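Local coordinates for protein alpha-amylase (Eubacterium rectale DSM 17629, PDB 6AZ5) that probably binds starch and related alpha-glucans, as a family 41 carbohydrate-binding module of a surface-anchored alpha-amylase from a human gut bacterium, at residues V23-W28 with F52-T57; A45-T50 with H110-I115; G64-L69 with D87-I92. All coordinates share one frame; numbering follows the deposited sequence.

Contact 1: V23-W28 with F52-T57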
ATOM      1  N   VAL A  23      -6.255   6.149   6.711  1.00 23.94           N
ATOM      2  CA  VAL A  23      -5.889   5.652   5.382  1.00 18.94           C
ATOM      3  C   VAL A  23      -5.591   4.159   5.450  1.00 19.29           C
ATOM      4  O   VAL A  23      -4.788   3.723   6.281  1.00 20.59           O
ATOM      5  CB  VAL A  23      -4.654   6.384   4.819  1.00 22.27           C
ATOM      6  CG1 VAL A  23      -4.403   5.978   3.375  1.00 18.55           C
ATOM      7  CG2 VAL A  23      -4.824   7.886   4.932  1.00 23.60           C
ATOM      8  N   ASP A  24      -6.240   3.369   4.601  1.00 17.70           N
ATOM      9  CA  ASP A  24      -5.907   1.949   4.524  1.00 17.94           C
ATOM     10  C   ASP A  24      -5.851   1.432   3.088  1.00 17.09           C
ATOM     11  O   ASP A  24      -5.934   2.197   2.123  1.00 14.73           O
ATOM     12  CB  ASP A  24      -6.886   1.097   5.360  1.00 16.77           C
ATOM     13  CG  ASP A  24      -8.333   1.149   4.858  1.00 24.49           C
ATOM     14  OD1 ASP A  24      -8.572   1.304   3.642  1.00 25.50           O
ATOM     15  OD2 ASP A  24      -9.251   1.006   5.698  1.00 24.76           O
ATOM     16  N   LEU A  25      -5.676   0.123   2.978  1.00 11.91           N
ATOM     17  CA  LEU A  25      -5.754  -0.583   1.715  1.00 15.78           C
ATOM     18  C   LEU A  25      -6.847  -1.626   1.826  1.00 14.86           C
ATOM     19  O   LEU A  25      -6.893  -2.371   2.803  1.00 13.25           O
ATOM     20  CB  LEU A  25      -4.429  -1.266   1.367  1.00 13.63           C
ATOM     21  CG  LEU A  25      -3.146  -0.455   1.269  1.00 11.69           C
ATOM     22  CD1 LEU A  25      -1.969  -1.392   0.997  1.00 11.89           C
ATOM     23  CD2 LEU A  25      -3.266   0.620   0.183  1.00 13.30           C
ATOM     24  N   TRP A  26      -7.724  -1.676   0.834  1.00 15.68           N
ATOM     25  CA  TRP A  26      -8.660  -2.780   0.719  1.00 15.13           C
ATOM     26  C   TRP A  26      -8.040  -3.823  -0.201  1.00 17.08           C
ATOM     27  O   TRP A  26      -7.793  -3.550  -1.371  1.00 14.49           O
ATOM     28  CB  TRP A  26     -10.006  -2.309   0.178  1.00 13.20           C
ATOM     29  CG  TRP A  26     -11.076  -3.329   0.321  1.00 19.78           C
ATOM     30  CD1 TRP A  26     -11.498  -4.215  -0.625  1.00 19.37           C
ATOM     31  CD2 TRP A  26     -11.860  -3.583   1.490  1.00 22.57           C
ATOM     32  NE1 TRP A  26     -12.505  -5.001  -0.120  1.00 22.30           N
ATOM     33  CE2 TRP A  26     -12.746  -4.630   1.180  1.00 23.04           C
ATOM     34  CE3 TRP A  26     -11.903  -3.021   2.773  1.00 24.55           C
ATOM     35  CZ2 TRP A  26     -13.661  -5.133   2.102  1.00 25.57           C
ATOM     36  CZ3 TRP A  26     -12.814  -3.516   3.684  1.00 24.37           C
ATOM     37  CH2 TRP A  26     -13.680  -4.563   3.345  1.00 24.44           C
ATOM     38  N   MET A  27      -7.773  -5.011   0.323  1.00 17.75           N
ATOM     39  CA  MET A  27      -7.028  -5.996  -0.450  1.00 14.19           C
ATOM     40  C   MET A  27      -7.772  -7.313  -0.575  1.00 14.21           C
ATOM     41  O   MET A  27      -8.579  -7.662   0.289  1.00 18.55           O
ATOM     42  CB  MET A  27      -5.652  -6.221   0.182  1.00 14.16           C
ATOM     43  CG  MET A  27      -4.921  -4.939   0.525  1.00 11.48           C
ATOM     44  SD  MET A  27      -3.299  -5.233   1.265  1.00 17.50           S
ATOM     45  CE  MET A  27      -2.335  -5.649  -0.188  1.00  9.91           C
ATOM     46  N   TRP A  28      -7.510  -8.028  -1.667  1.00 13.65           N
ATOM     47  CA  TRP A  28      -8.109  -9.339  -1.897  1.00 15.15           C
ATOM     48  C   TRP A  28      -7.175 -10.260  -2.691  1.00 17.90           C
ATOM     49  O   TRP A  28      -6.190  -9.803  -3.268  1.00 21.42           O
ATOM     50  CB  TRP A  28      -9.452  -9.195  -2.611  1.00 17.72           C
ATOM     51  CG  TRP A  28      -9.383  -8.591  -3.985  1.00 18.80           C
ATOM     52  CD1 TRP A  28      -9.358  -9.266  -5.166  1.00 20.74           C
ATOM     53  CD2 TRP A  28      -9.356  -7.194  -4.323  1.00 18.24           C
ATOM     54  NE1 TRP A  28      -9.310  -8.386  -6.215  1.00 20.39           N
ATOM     55  CE2 TRP A  28      -9.311  -7.109  -5.727  1.00 16.91           C
ATOM     56  CE3 TRP A  28      -9.362  -6.015  -3.574  1.00 16.80           C
ATOM     57  CZ2 TRP A  28      -9.263  -5.888  -6.400  1.00 21.43           C
ATOM     58  CZ3 TRP A  28      -9.323  -4.805  -4.243  1.00 16.55           C
ATOM     59  CH2 TRP A  28      -9.269  -4.750  -5.643  1.00 25.44           C
ATOM     60  N   PHE A  52       3.042   6.903   3.358  1.00 17.03           N
ATOM     61  CA  PHE A  52       2.457   6.007   4.356  1.00 17.30           C
ATOM     62  C   PHE A  52       3.173   4.663   4.246  1.00 18.87           C
ATOM     63  O   PHE A  52       3.510   4.236   3.147  1.00 14.51           O
ATOM     64  CB  PHE A  52       0.950   5.803   4.136  1.00 18.71           C
ATOM     65  CG  PHE A  52       0.119   7.036   4.359  1.00 23.91           C
ATOM     66  CD1 PHE A  52      -0.143   7.908   3.314  1.00 23.91           C
ATOM     67  CD2 PHE A  52      -0.413   7.315   5.610  1.00 20.96           C
ATOM     68  CE1 PHE A  52      -0.912   9.037   3.513  1.00 26.73           C
ATOM     69  CE2 PHE A  52      -1.179   8.443   5.818  1.00 22.44           C
ATOM     70  CZ  PHE A  52      -1.430   9.307   4.768  1.00 27.02           C
ATOM     71  N   LYS A  53       3.402   3.981   5.361  1.00 18.66           N
ATOM     72  CA  LYS A  53       3.979   2.648   5.260  1.00 17.05           C
ATOM     73  C   LYS A  53       3.257   1.649   6.147  1.00 16.26           C
ATOM     74  O   LYS A  53       2.638   2.015   7.147  1.00 16.43           O
ATOM     75  CB  LYS A  53       5.475   2.676   5.604  1.00 16.04           C
ATOM     76  CG  LYS A  53       5.795   2.387   7.052  1.00 18.25           C
ATOM     77  CD  LYS A  53       7.289   2.474   7.330  1.00 24.98           C
ATOM     78  CE  LYS A  53       7.568   2.384   8.829  1.00 20.69           C
ATOM     79  NZ  LYS A  53       8.959   2.796   9.150  1.00 27.61           N
ATOM     80  N   GLN A  54       3.328   0.383   5.751  1.00 14.73           N
ATOM     81  CA  GLN A  54       2.903  -0.721   6.596  1.00 13.68           C
ATOM     82  C   GLN A  54       3.549  -2.004   6.096  1.00 16.29           C
ATOM     83  O   GLN A  54       4.008  -2.072   4.955  1.00 12.38           O
ATOM     84  CB  GLN A  54       1.385  -0.856   6.606  1.00 13.25           C
ATOM     85  CG  GLN A  54       0.779  -1.221   5.266  1.00 13.53           C
ATOM     86  CD  GLN A  54      -0.715  -1.470   5.364  1.00 17.51           C
ATOM     87  OE1 GLN A  54      -1.169  -2.296   6.156  1.00 14.64           O
ATOM     88  NE2 GLN A  54      -1.488  -0.738   4.573  1.00 16.47           N
ATOM     89  N   THR A  55       3.606  -3.015   6.953  1.00 10.40           N
ATOM     90  CA  THR A  55       4.095  -4.316   6.531  1.00 16.61           C
ATOM     91  C   THR A  55       2.930  -5.292   6.464  1.00 17.70           C
ATOM     92  O   THR A  55       1.962  -5.176   7.209  1.00 19.29           O
ATOM     93  CB  THR A  55       5.168  -4.865   7.475  1.00 15.68           C
ATOM     94  OG1 THR A  55       4.627  -4.956   8.796  1.00 20.71           O
ATOM     95  CG2 THR A  55       6.386  -3.954   7.491  1.00 15.78           C
ATOM     96  N   ILE A  56       3.018  -6.245   5.554  1.00 14.30           N
ATOM     97  CA  ILE A  56       1.918  -7.162   5.346  1.00 19.30           C
ATOM     98  C   ILE A  56       2.469  -8.571   5.185  1.00 20.04           C
ATOM     99  O   ILE A  56       3.440  -8.792   4.465  1.00 15.82           O
ATOM    100  CB  ILE A  56       1.075  -6.740   4.127  1.00 17.34           C
ATOM    101  CG1 ILE A  56       0.241  -5.501   4.489  1.00 17.90           C
ATOM    102  CG2 ILE A  56       0.174  -7.864   3.686  1.00 16.39           C
ATOM    103  CD1 ILE A  56      -0.511  -4.884   3.337  1.00 13.41           C
ATOM    104  N   THR A  57       1.866  -9.512   5.899  1.00 19.55           N
ATOM    105  CA  THR A  57       2.353 -10.879   5.931  1.00 22.04           C
ATOM    106  C   THR A  57       1.429 -11.783   5.134  1.00 24.15           C
ATOM    107  O   THR A  57       0.216 -11.776   5.345  1.00 25.57           O
ATOM    108  CB  THR A  57       2.454 -11.401   7.379  1.00 25.54           C
ATOM    109  OG1 THR A  57       3.347 -10.568   8.126  1.00 21.56           O
ATOM    110  CG2 THR A  57       2.958 -12.835   7.403  1.00 27.25           C
TER
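V23, L25 and M27 face F52, Q54 and I56 in three pairs of side chains, with no hydrogen bond between the two strands. The closer apolar contacts lie at the two ends. V23 crosses F52 at about a right angle: its CB stands over one face of the ring, toward the rim, and its CG2 lies 3.7 Å from F52 CZ. A beta-branched residue suits this place because its compact fork fits against a flat ring. At the other end M27 and I56 meet tip to tip, M27 SD being 3.5 Å from I56 CD1; the bend of the methionine at chi3 (78°) places CE, also 4.0 Å from I56 CD1. Methionine is long and flexible enough to bring SD there, and isoleucine CD1 reaches out beyond its branch point.

The middle pair is mixed. L25 CD1 rests 3.7 Å from Q54 NE2, an amide buried among hydrocarbon whose polarity is met by a hydrogen bond from NE2 to Y36 O, on strand 35-44. L25 CD1 also lies loosely near I56 CD1, at 4.4 Å.

The strand axes come no closer than 9.6 Å and diverge by 45°, too far for backbone pairing. Two strands stacked face to face at this spacing, with alternate side chains meeting between them, form the hydrophobic interior of a beta sandwich, the fold of family 41 carbohydrate-binding modules.

Contact 2: A45-T50 with H110-I115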
ATOM      1  N   ALA A  45      13.811  10.875   0.896  1.00 27.41           N
ATOM      2  CA  ALA A  45      14.744  11.989   0.766  1.00 28.71           C
ATOM      3  C   ALA A  45      15.062  12.330  -0.693  1.00 33.39           C
ATOM      4  O   ALA A  45      15.486  13.447  -0.988  1.00 31.72           O
ATOM      5  CB  ALA A  45      16.022  11.685   1.524  1.00 32.71           C
ATOM      6  N   GLU A  46      14.860  11.373  -1.598  1.00 34.53           N
ATOM      7  CA  GLU A  46      15.100  11.608  -3.026  1.00 38.64           C
ATOM      8  C   GLU A  46      14.031  12.515  -3.642  1.00 35.41           C
ATOM      9  O   GLU A  46      14.348  13.523  -4.278  1.00 34.90           O
ATOM     10  CB  GLU A  46      15.162  10.283  -3.791  1.00 37.27           C
ATOM     11  CG  GLU A  46      16.371   9.417  -3.451  1.00 52.64           C
ATOM     12  CD  GLU A  46      16.413   8.119  -4.251  1.00 60.28           C
ATOM     13  OE1 GLU A  46      16.434   8.187  -5.499  1.00 57.86           O
ATOM     14  OE2 GLU A  46      16.432   7.030  -3.631  1.00 55.52           O
ATOM     15  N   ASN A  47      12.765  12.158  -3.446  1.00 30.50           N
ATOM     16  CA  ASN A  47      11.654  12.955  -3.961  1.00 28.94           C
ATOM     17  C   ASN A  47      11.237  14.076  -3.017  1.00 30.96           C
ATOM     18  O   ASN A  47      10.347  14.858  -3.346  1.00 34.26           O
ATOM     19  CB  ASN A  47      10.446  12.056  -4.234  1.00 27.31           C
ATOM     20  CG  ASN A  47      10.728  11.012  -5.291  1.00 27.53           C
ATOM     21  OD1 ASN A  47      11.123  11.336  -6.410  1.00 28.33           O
ATOM     22  ND2 ASN A  47      10.541   9.747  -4.937  1.00 24.94           N
ATOM     23  N   LYS A  48      11.911  14.151  -1.867  1.00 32.71           N
ATOM     24  CA  LYS A  48      11.495  14.930  -0.688  1.00 30.68           C
ATOM     25  C   LYS A  48       9.975  14.918  -0.473  1.00 31.57           C
ATOM     26  O   LYS A  48       9.326  15.961  -0.394  1.00 30.00           O
ATOM     27  CB  LYS A  48      12.041  16.368  -0.745  1.00 36.15           C
ATOM     28  CG  LYS A  48      11.603  17.258  -1.903  1.00 40.66           C
ATOM     29  CD  LYS A  48      12.513  18.484  -1.994  1.00 51.21           C
ATOM     30  CE  LYS A  48      11.766  19.719  -2.490  1.00 49.61           C
ATOM     31  NZ  LYS A  48      12.143  20.947  -1.730  1.00 44.20           N
ATOM     32  N   VAL A  49       9.429  13.709  -0.366  1.00 29.67           N
ATOM     33  CA  VAL A  49       8.037  13.491   0.025  1.00 27.14           C
ATOM     34  C   VAL A  49       7.949  12.419   1.117  1.00 28.04           C
ATOM     35  O   VAL A  49       8.903  11.673   1.352  1.00 24.19           O
ATOM     36  CB  VAL A  49       7.170  13.062  -1.167  1.00 32.07           C
ATOM     37  CG1 VAL A  49       7.165  14.144  -2.237  1.00 36.69           C
ATOM     38  CG2 VAL A  49       7.666  11.732  -1.735  1.00 29.03           C
ATOM     39  N   THR A  50       6.800  12.337   1.781  1.00 26.19           N
ATOM     40  CA  THR A  50       6.598  11.331   2.823  1.00 27.74           C
ATOM     41  C   THR A  50       5.545  10.301   2.413  1.00 25.89           C
ATOM     42  O   THR A  50       4.464  10.654   1.941  1.00 27.69           O
ATOM     43  CB  THR A  50       6.192  11.983   4.158  1.00 29.86           C
ATOM     44  OG1 THR A  50       7.222  12.889   4.571  1.00 27.90           O
ATOM     45  CG2 THR A  50       5.998  10.930   5.238  1.00 25.10           C
ATOM     46  N   HIS A 110       7.521  -2.496  -7.774  1.00 24.37           N
ATOM     47  CA  HIS A 110       8.643  -2.889  -6.931  1.00 24.85           C
ATOM     48  C   HIS A 110       9.791  -1.893  -6.947  1.00 21.24           C
ATOM     49  O   HIS A 110      10.650  -1.924  -6.064  1.00 32.95           O
ATOM     50  CB  HIS A 110       9.158  -4.263  -7.346  1.00 24.44           C
ATOM     51  CG  HIS A 110       8.292  -5.392  -6.885  1.00 18.70           C
ATOM     52  ND1 HIS A 110       7.346  -5.981  -7.698  1.00 17.22           N
ATOM     53  CD2 HIS A 110       8.217  -6.025  -5.696  1.00 19.63           C
ATOM     54  CE1 HIS A 110       6.733  -6.938  -7.028  1.00 19.24           C
ATOM     55  NE2 HIS A 110       7.241  -6.988  -5.807  1.00 20.62           N
ATOM     56  N   GLU A 111       9.819  -1.008  -7.935  1.00 27.05           N
ATOM     57  CA  GLU A 111      10.878  -0.010  -7.968  1.00 29.74           C
ATOM     58  C   GLU A 111      10.350   1.387  -7.680  1.00 30.80           C
ATOM     59  O   GLU A 111       9.272   1.771  -8.135  1.00 27.90           O
ATOM     60  CB  GLU A 111      11.607  -0.024  -9.304  1.00 33.55           C
ATOM     61  CG  GLU A 111      13.041   0.474  -9.186  1.00 35.32           C
ATOM     62  CD  GLU A 111      13.955  -0.109 -10.247  1.00 39.41           C
ATOM     63  OE1 GLU A 111      13.832  -1.317 -10.550  1.00 38.77           O
ATOM     64  OE2 GLU A 111      14.795   0.646 -10.779  1.00 38.25           O
ATOM     65  N   LYS A 112      11.136   2.134  -6.916  1.00 30.70           N
ATOM     66  CA  LYS A 112      10.778   3.471  -6.467  1.00 29.47           C
ATOM     67  C   LYS A 112      10.634   4.447  -7.628  1.00 31.49           C
ATOM     68  O   LYS A 112      11.579   4.658  -8.385  1.00 33.05           O
ATOM     69  CB  LYS A 112      11.830   3.965  -5.481  1.00 28.32           C
ATOM     70  CG  LYS A 112      11.667   5.383  -5.016  1.00 27.54           C
ATOM     71  CD  LYS A 112      12.702   5.667  -3.952  1.00 34.56           C
ATOM     72  CE  LYS A 112      12.935   7.145  -3.795  1.00 37.32           C
ATOM     73  NZ  LYS A 112      13.778   7.429  -2.599  1.00 40.28           N
ATOM     74  N   PRO A 113       9.440   5.043  -7.771  1.00 28.77           N
ATOM     75  CA  PRO A 113       9.143   6.003  -8.837  1.00 25.16           C
ATOM     76  C   PRO A 113       9.603   7.421  -8.526  1.00 27.63           C
ATOM     77  O   PRO A 113      10.009   7.716  -7.402  1.00 29.64           O
ATOM     78  CB  PRO A 113       7.617   5.946  -8.939  1.00 26.88           C
ATOM     79  CG  PRO A 113       7.175   5.598  -7.576  1.00 21.90           C
ATOM     80  CD  PRO A 113       8.237   4.693  -6.999  1.00 20.87           C
ATOM     81  N   VAL A 114       9.532   8.281  -9.537  1.00 27.06           N
ATOM     82  CA  VAL A 114       9.886   9.685  -9.407  1.00 21.33           C
ATOM     83  C   VAL A 114       8.630  10.500  -9.118  1.00 28.70           C
ATOM     84  O   VAL A 114       7.648  10.424  -9.858  1.00 35.53           O
ATOM     85  CB  VAL A 114      10.565  10.232 -10.693  1.00 25.31           C
ATOM     86  CG1 VAL A 114      11.020  11.656 -10.487  1.00 20.26           C
ATOM     87  CG2 VAL A 114      11.751   9.360 -11.109  1.00 25.30           C
ATOM     88  N   ILE A 115       8.665  11.273  -8.039  1.00 23.30           N
ATOM     89  CA  ILE A 115       7.574  12.176  -7.689  1.00 25.26           C
ATOM     90  C   ILE A 115       8.104  13.605  -7.640  1.00 25.32           C
ATOM     91  O   ILE A 115       9.216  13.842  -7.174  1.00 31.26           O
ATOM     92  CB  ILE A 115       6.935  11.790  -6.329  1.00 31.06           C
ATOM     93  CG1 ILE A 115       6.276  10.416  -6.433  1.00 21.10           C
ATOM     94  CG2 ILE A 115       5.911  12.829  -5.866  1.00 21.70           C
ATOM     95  CD1 ILE A 115       5.917   9.831  -5.109  1.00 28.22           C
TER
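N47 sets its CG anti to its own carbonyl carbon (chi1 -62°), which brings CG close to the backbone of P113-I115, and chi2 (-56°) turns OD1 and ND2 to their partners; K112, extended throughout with CG anti to its backbone N, runs past N47 in the opposite direction to reach E46. The asparagine then serves as both acceptor and donor. Its OD1 takes the N-H of I115 at 2.9 Å in a nearly straight bond (173°), although the donor stands well above the carbonyl plane of the amide. Its ND2 gives a longer bond of 3.2 Å to P113 O, and also binds D44 OD2. Gripped at both ends, the amide has little freedom to flip, and an asparagine suits the place because one short side chain offers both groups. OD1 also lies 3.2 Å from I115 O, an approach of two acceptors, which is likely to be slightly unfavourable.

N47 belongs to the turn that joins strands 35-44 and 49-58, where K48 and V49 both lie opposite D44 as a G1 beta bulge; K48 has the positive phi usual for such a bulge. K112 NZ forms a salt bridge with E46 OE2 at 2.9 Å, its hydrogen bond being weak, and has a second acidic partner in D44 OD1. The two carboxylates are likely to stabilise the charged ammonium.

Beside the polar group, V49 CG1 meets I115 CG2 at 4.1 Å. I115 also leans on W51, and P113 on W51 and Y101.

Contact 3: G64-L69 with D87-I92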
ATOM      1  N   GLY A  64       4.282 -15.147  -5.497  1.00 17.06           N
ATOM      2  CA  GLY A  64       4.054 -15.350  -6.914  1.00 17.28           C
ATOM      3  C   GLY A  64       2.620 -15.084  -7.327  1.00 23.66           C
ATOM      4  O   GLY A  64       2.327 -14.940  -8.512  1.00 18.66           O
ATOM      5  N   LYS A  65       1.721 -15.020  -6.348  1.00 27.41           N
ATOM      6  CA  LYS A  65       0.315 -14.738  -6.620  1.00 20.74           C
ATOM      7  C   LYS A  65       0.075 -13.246  -6.824  1.00 21.28           C
ATOM      8  O   LYS A  65       0.817 -12.405  -6.310  1.00 27.80           O
ATOM      9  CB  LYS A  65      -0.566 -15.247  -5.484  1.00 20.00           C
ATOM     10  CG  LYS A  65      -0.511 -16.750  -5.262  1.00 24.83           C
ATOM     11  CD  LYS A  65      -1.870 -17.385  -5.512  1.00 40.72           C
ATOM     12  CE  LYS A  65      -2.052 -18.652  -4.690  1.00 39.97           C
ATOM     13  NZ  LYS A  65      -0.993 -19.653  -4.981  1.00 41.31           N
ATOM     14  N   THR A  66      -0.969 -12.919  -7.569  1.00 20.64           N
ATOM     15  CA  THR A  66      -1.326 -11.526  -7.792  1.00 20.54           C
ATOM     16  C   THR A  66      -2.310 -11.029  -6.732  1.00 21.67           C
ATOM     17  O   THR A  66      -3.303 -11.687  -6.424  1.00 23.32           O
ATOM     18  CB  THR A  66      -1.920 -11.330  -9.192  1.00 21.75           C
ATOM     19  OG1 THR A  66      -0.940 -11.699 -10.168  1.00 24.93           O
ATOM     20  CG2 THR A  66      -2.325  -9.876  -9.413  1.00 21.32           C
ATOM     21  N   VAL A  67      -2.007  -9.866  -6.169  1.00 24.06           N
ATOM     22  CA  VAL A  67      -2.860  -9.243  -5.169  1.00 25.32           C
ATOM     23  C   VAL A  67      -3.689  -8.129  -5.780  1.00 20.55           C
ATOM     24  O   VAL A  67      -3.164  -7.295  -6.513  1.00 21.59           O
ATOM     25  CB  VAL A  67      -2.030  -8.661  -4.013  1.00 25.20           C
ATOM     26  CG1 VAL A  67      -2.892  -7.780  -3.114  1.00 16.89           C
ATOM     27  CG2 VAL A  67      -1.374  -9.778  -3.228  1.00 21.02           C
ATOM     28  N   GLY A  68      -4.984  -8.121  -5.484  1.00 22.88           N
ATOM     29  CA  GLY A  68      -5.838  -7.011  -5.863  1.00 19.28           C
ATOM     30  C   GLY A  68      -5.942  -6.050  -4.699  1.00 19.53           C
ATOM     31  O   GLY A  68      -6.066  -6.482  -3.556  1.00 19.02           O
ATOM     32  N   LEU A  69      -5.887  -4.751  -4.974  1.00 17.24           N
ATOM     33  CA  LEU A  69      -5.992  -3.774  -3.906  1.00 15.05           C
ATOM     34  C   LEU A  69      -6.382  -2.386  -4.399  1.00 19.15           C
ATOM     35  O   LEU A  69      -6.266  -2.075  -5.577  1.00 15.75           O
ATOM     36  CB  LEU A  69      -4.669  -3.674  -3.138  1.00 16.21           C
ATOM     37  CG  LEU A  69      -3.633  -2.696  -3.697  1.00 13.84           C
ATOM     38  CD1 LEU A  69      -2.523  -2.473  -2.695  1.00 15.10           C
ATOM     39  CD2 LEU A  69      -3.057  -3.181  -5.023  1.00 18.02           C
ATOM     40  N   ASP A  87      -9.291  -0.177  -9.562  1.00 25.41           N
ATOM     41  CA  ASP A  87      -8.693  -1.442  -9.125  1.00 30.07           C
ATOM     42  C   ASP A  87      -7.204  -1.486  -9.446  1.00 36.45           C
ATOM     43  O   ASP A  87      -6.806  -1.259 -10.590  1.00 32.47           O
ATOM     44  CB  ASP A  87      -9.364  -2.641  -9.811  1.00 27.58           C
ATOM     45  CG  ASP A  87     -10.602  -3.133  -9.085  1.00 41.31           C
ATOM     46  OD1 ASP A  87     -11.248  -2.324  -8.386  1.00 36.93           O
ATOM     47  OD2 ASP A  87     -10.931  -4.339  -9.225  1.00 31.71           O
ATOM     48  N   ARG A  88      -6.385  -1.815  -8.455  1.00 27.84           N
ATOM     49  CA  ARG A  88      -4.957  -1.968  -8.697  1.00 19.27           C
ATOM     50  C   ARG A  88      -4.518  -3.404  -8.458  1.00 20.50           C
ATOM     51  O   ARG A  88      -5.305  -4.237  -8.006  1.00 23.99           O
ATOM     52  CB  ARG A  88      -4.147  -1.020  -7.812  1.00 21.48           C
ATOM     53  CG  ARG A  88      -4.600   0.420  -7.854  1.00 25.62           C
ATOM     54  CD  ARG A  88      -4.722   0.941  -9.280  1.00 32.26           C
ATOM     55  NE  ARG A  88      -5.093   2.356  -9.291  1.00 34.11           N
ATOM     56  CZ  ARG A  88      -5.419   3.043 -10.383  1.00 38.80           C
ATOM     57  NH1 ARG A  88      -5.424   2.454 -11.572  1.00 30.30           N
ATOM     58  NH2 ARG A  88      -5.739   4.327 -10.280  1.00 32.94           N
ATOM     59  N   SER A  89      -3.260  -3.697  -8.768  1.00 20.99           N
ATOM     60  CA  SER A  89      -2.717  -5.025  -8.520  1.00 19.64           C
ATOM     61  C   SER A  89      -1.197  -5.052  -8.599  1.00 19.44           C
ATOM     62  O   SER A  89      -0.574  -4.176  -9.204  1.00 16.74           O
ATOM     63  CB  SER A  89      -3.292  -6.044  -9.508  1.00 20.22           C
ATOM     64  OG  SER A  89      -2.825  -5.799 -10.819  1.00 24.39           O
ATOM     65  N   PHE A  90      -0.615  -6.070  -7.978  1.00 17.46           N
ATOM     66  CA  PHE A  90       0.809  -6.353  -8.100  1.00 19.17           C
ATOM     67  C   PHE A  90       1.041  -7.818  -7.798  1.00 21.59           C
ATOM     68  O   PHE A  90       0.130  -8.527  -7.375  1.00 18.72           O
ATOM     69  CB  PHE A  90       1.652  -5.474  -7.168  1.00 18.07           C
ATOM     70  CG  PHE A  90       1.449  -5.750  -5.699  1.00 15.86           C
ATOM     71  CD1 PHE A  90       0.439  -5.114  -4.993  1.00 15.86           C
ATOM     72  CD2 PHE A  90       2.292  -6.614  -5.015  1.00 21.92           C
ATOM     73  CE1 PHE A  90       0.255  -5.352  -3.634  1.00 17.35           C
ATOM     74  CE2 PHE A  90       2.115  -6.861  -3.653  1.00 17.78           C
ATOM     75  CZ  PHE A  90       1.092  -6.228  -2.963  1.00 17.41           C
ATOM     76  N   THR A  91       2.264  -8.273  -8.027  1.00 20.50           N
ATOM     77  CA  THR A  91       2.609  -9.658  -7.764  1.00 17.10           C
ATOM     78  C   THR A  91       3.602  -9.728  -6.614  1.00 14.88           C
ATOM     79  O   THR A  91       4.577  -8.988  -6.582  1.00 20.33           O
ATOM     80  CB  THR A  91       3.189 -10.335  -9.024  1.00 18.46           C
ATOM     81  OG1 THR A  91       2.229 -10.257 -10.086  1.00 19.23           O
ATOM     82  CG2 THR A  91       3.518 -11.795  -8.756  1.00 18.89           C
ATOM     83  N   ILE A  92       3.335 -10.606  -5.656  1.00 19.91           N
ATOM     84  CA  ILE A  92       4.231 -10.795  -4.526  1.00 19.76           C
ATOM     85  C   ILE A  92       5.519 -11.471  -4.994  1.00 17.53           C
ATOM     86  O   ILE A  92       5.505 -12.630  -5.402  1.00 19.01           O
ATOM     87  CB  ILE A  92       3.556 -11.627  -3.430  1.00 22.01           C
ATOM     88  CG1 ILE A  92       2.220 -10.983  -3.040  1.00 16.76           C
ATOM     89  CG2 ILE A  92       4.475 -11.786  -2.228  1.00 18.75           C
ATOM     90  CD1 ILE A  92       1.311 -11.906  -2.258  1.00 20.95           C
TER
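V67 and F90 lie side by side on the inward face of two antiparallel strands, and this inward side is well packed. V67 CB sits over one face of the F90 ring, offset toward the rim and 4.3 Å from its centroid, in a CH-pi contact, while L69 CD2 comes to the edge in the ring plane, 4.0 Å from F90 CD1. F90 CG lies between the backbone N and the carbonyl carbon (chi1 67°), which brings the ring alongside V67. V67 CG2 continues the row, 3.6 Å from I92 CD1. An alanine at F90 would probably open a gap beside V67 and L69, leaving CB of the one and CD2 of the other without the ring they pack on.

The strands pair as neighbours in a sandwich sheet: V67 with F90 and L69 with R88 are hydrogen-bonded pairs, T66 with T91 and G68 with S89 non-hydrogen-bonded. V67 N reaches F90 O at 2.8 Å. Strand 24-29 flanks strand 66-72 on its other side.

The opposite face, with T66, S89 and T91, is looser. T66 OG1 and T91 OG1 share only a weak hydrogen bond of 3.5 Å, small polar residues suited to an exposed surface. At the loop end, G64 has phi 101°, where a side chain would clash with the carbonyl O of the residue before. R88 is the partly exposed end of the inward face; its guanidinium turns off to D84, with NE in a salt bridge.

Overall arrangement
All three contacts belong to one beta sandwich, whose strands are continuously linked by pairing. Contact 1 joins strands 24-29 and 49-58 across the sandwich interior; contact 3 pairs strand 66-72 with strand 88-91, about 12 Å away between centres; contact 2 lies at the surface, about 18 Å from contact 1 and 21 Å from contact 3 between centres. Contacts 1 and 2 share strand 49-58, and their segments alternate along the chain. Contact 1 closes before contact 3 opens, and contact 3 falls wholly within the span bridged by contact 2. Contacts 1 and 3 meet directly, W28 N lying 2.8 Å from G68 O, a probable hydrogen bond. Interior, sheet pairing and tail thus form one module.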